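Local coordinates for protein GNAT family acetyltransferase (Mycobacterium smegmatis, PDB 6C30) that probably transfers an acetyl group from acetyl-CoA to an amino group, as a RimJ-type N-acetyltransferase of the GNAT family, at residues Phe143-His149 and Ile195-Leu200. Numbering follows the deposited sequence.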
loop_
_atom_site.group_PDB
_atom_site.type_symbol
_atom_site.label_atom_id
_atom_site.label_comp_id
_atom_site.label_asym_id
_atom_site.label_seq_id
_atom_site.Cartn_x
_atom_site.Cartn_y
_atom_site.Cartn_z
ATOM N N PHE A 143 9.570 -18.349 -0.609
ATOM C CA PHE A 143 10.469 -19.226 0.140
ATOM C C PHE A 143 10.234 -19.127 1.648
ATOM O O PHE A 143 10.833 -19.878 2.423
ATOM C CB PHE A 143 11.930 -18.908 -0.200
ATOM C CG PHE A 143 12.337 -19.313 -1.598
ATOM C CD1 PHE A 143 11.754 -20.400 -2.224
ATOM C CD2 PHE A 143 13.305 -18.594 -2.281
ATOM C CE1 PHE A 143 12.139 -20.762 -3.517
ATOM C CE2 PHE A 143 13.689 -18.951 -3.569
ATOM C CZ PHE A 143 13.110 -20.039 -4.180
ATOM N N THR A 144 9.353 -18.219 2.064
ATOM C CA THR A 144 8.976 -18.123 3.474
ATOM C C THR A 144 7.498 -18.476 3.653
ATOM O O THR A 144 7.161 -19.631 3.937
ATOM C CB THR A 144 9.276 -16.720 4.060
ATOM O OG1 THR A 144 8.632 -15.699 3.280
ATOM C CG2 THR A 144 10.774 -16.459 4.067
ATOM N N ALA A 145 6.621 -17.497 3.442
ATOM C CA ALA A 145 5.186 -17.658 3.680
ATOM C C ALA A 145 4.515 -18.778 2.877
ATOM O O ALA A 145 3.630 -19.463 3.395
ATOM C CB ALA A 145 4.476 -16.337 3.403
ATOM N N VAL A 146 4.918 -18.972 1.623
ATOM C CA VAL A 146 4.254 -19.977 0.782
ATOM C C VAL A 146 4.903 -21.360 0.983
ATOM O O VAL A 146 4.396 -22.375 0.506
ATOM C CB VAL A 146 4.268 -19.558 -0.718
ATOM C CG1 VAL A 146 3.314 -20.424 -1.554
ATOM C CG2 VAL A 146 3.860 -18.090 -0.846
ATOM N N GLN A 147 6.009 -21.380 1.727
ATOM C CA GLN A 147 6.699 -22.618 2.111
ATOM C C GLN A 147 7.194 -23.404 0.899
ATOM O O GLN A 147 7.246 -24.638 0.913
ATOM C CB GLN A 147 5.784 -23.494 2.975
ATOM C CG GLN A 147 5.357 -22.815 4.267
ATOM C CD GLN A 147 4.301 -23.602 5.018
ATOM O OE1 GLN A 147 3.850 -24.655 4.563
ATOM N NE2 GLN A 147 3.896 -23.092 6.177
ATOM N N LEU A 148 7.579 -22.687 -0.150
ATOM C CA LEU A 148 8.071 -23.340 -1.350
ATOM C C LEU A 148 9.584 -23.551 -1.317
ATOM O O LEU A 148 10.318 -22.878 -0.576
ATOM C CB LEU A 148 7.681 -22.529 -2.594
ATOM C CG LEU A 148 6.172 -22.413 -2.822
ATOM C CD1 LEU A 148 5.883 -21.567 -4.059
ATOM C CD2 LEU A 148 5.523 -23.790 -2.956
ATOM N N HIS A 149 10.029 -24.505 -2.129
ATOM C CA HIS A 149 11.436 -24.871 -2.239
ATOM C C HIS A 149 12.102 -24.364 -3.524
ATOM O O HIS A 149 13.313 -24.192 -3.578
ATOM C CB HIS A 149 11.578 -26.397 -2.152
ATOM C CG HIS A 149 12.975 -26.886 -2.369
ATOM N ND1 HIS A 149 13.383 -27.481 -3.543
ATOM C CD2 HIS A 149 14.069 -26.838 -1.571
ATOM C CE1 HIS A 149 14.665 -27.793 -3.454
ATOM N NE2 HIS A 149 15.105 -27.411 -2.267
ATOM N N ILE A 195 15.563 -20.997 -9.358
ATOM C CA ILE A 195 16.345 -20.797 -8.148
ATOM C C ILE A 195 15.677 -21.602 -7.033
ATOM O O ILE A 195 14.453 -21.755 -7.026
ATOM C CB ILE A 195 16.458 -19.282 -7.804
ATOM C CG1 ILE A 195 17.441 -19.057 -6.650
ATOM C CG2 ILE A 195 15.083 -18.654 -7.501
ATOM C CD1 ILE A 195 17.694 -17.583 -6.335
ATOM N N THR A 196 16.469 -22.162 -6.118
ATOM C CA THR A 196 15.875 -22.920 -5.019
ATOM C C THR A 196 16.170 -22.223 -3.692
ATOM O O THR A 196 17.026 -21.340 -3.623
ATOM C CB THR A 196 16.359 -24.400 -4.982
ATOM O OG1 THR A 196 17.757 -24.458 -4.667
ATOM C CG2 THR A 196 16.104 -25.096 -6.316
ATOM N N ALA A 197 15.434 -22.613 -2.653
ATOM C CA ALA A 197 15.464 -21.904 -1.378
ATOM C C ALA A 197 16.859 -21.881 -0.757
ATOM O O ALA A 197 17.237 -20.893 -0.129
ATOM C CB ALA A 197 14.469 -22.518 -0.421
ATOM N N GLU A 198 17.623 -22.952 -0.959
ATOM C CA GLU A 198 19.006 -23.015 -0.463
ATOM C C GLU A 198 19.855 -21.845 -0.963
ATOM O O GLU A 198 20.806 -21.434 -0.298
ATOM C CB GLU A 198 19.675 -24.334 -0.877
ATOM C CG GLU A 198 19.015 -25.597 -0.329
ATOM C CD GLU A 198 17.970 -26.172 -1.270
ATOM O OE1 GLU A 198 17.558 -25.457 -2.204
ATOM O OE2 GLU A 198 17.564 -27.336 -1.076
ATOM N N GLU A 199 19.516 -21.313 -2.135
ATOM C CA GLU A 199 20.311 -20.270 -2.773
ATOM C C GLU A 199 19.922 -18.866 -2.332
ATOM O O GLU A 199 20.608 -17.902 -2.663
ATOM C CB GLU A 199 20.180 -20.346 -4.293
ATOM C CG GLU A 199 20.442 -21.710 -4.890
ATOM C CD GLU A 199 20.204 -21.720 -6.384
ATOM O OE1 GLU A 199 21.016 -21.135 -7.138
ATOM O OE2 GLU A 199 19.185 -22.306 -6.811
ATOM N N LEU A 200 18.807 -18.746 -1.622
ATOM C CA LEU A 200 18.288 -17.413 -1.310
ATOM C C LEU A 200 19.266 -16.542 -0.498
ATOM O O LEU A 200 19.532 -15.415 -0.903
ATOM C CB LEU A 200 16.941 -17.507 -0.586
ATOM C CG LEU A 200 16.305 -16.128 -0.373
ATOM C CD1 LEU A 200 16.012 -15.472 -1.712
ATOM C CD2 LEU A 200 15.042 -16.223 0.470
#
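Phe143 and Ala197 make the apolar half of this contact, and they do so through a CH-pi interaction: Ala197 CA sits 3.8 Å from the centroid of the Phe143 ring, almost exactly on the ring normal. With chi1 at -70°, Phe143 CG lies beside its own backbone N and the ring reaches across to the short 3-10 turn that begins at Ala197, its CD1 3.9 Å from Ala197 CB. Around the rim, Leu200 CD2 meets Phe143 CD2 at 4.0 Å, while CZ points at the end of strand 186-196, where the carbonyl oxygen of Ile195 approaches the edge. Ile151 of strand 150-155 also touches this phenyl group.

The polar half belongs to His149. Its carbonyl oxygen accepts a backbone hydrogen bond from Ala197 N (2.8 Å), with Thr196 CA making an additional CA-H...O contact to the same oxygen. The imidazole, swung anti to the backbone N (chi1 175°), donates from NE2 to Glu198 OE2 at 2.7 Å. This bond is nearly straight and lies in the imidazole plane. It reaches OE2 on the syn side but somewhat out of the carboxylate plane, and the two flat groups stand almost perpendicular (85°). Thr196 CB lies over one face of the imidazole.

Hydrogen bonds within 195-200 restrain both carboxylates. Thr196 OG1 donates to Glu198 OE1 (2.7 Å), and Thr196 N donates to Glu199 OE2 from above the carboxylate plane, while Glu199 OE1 is salt-bridged to Arg172.

The contact exemplifies a loop joined to a strand end by a backbone hydrogen bond flanked by CH-pi and His-carboxylate interactions. The latter requires a proton on NE2; the carboxylate would probably also favour a second, and Thr196 OG1 probably limits its rotation.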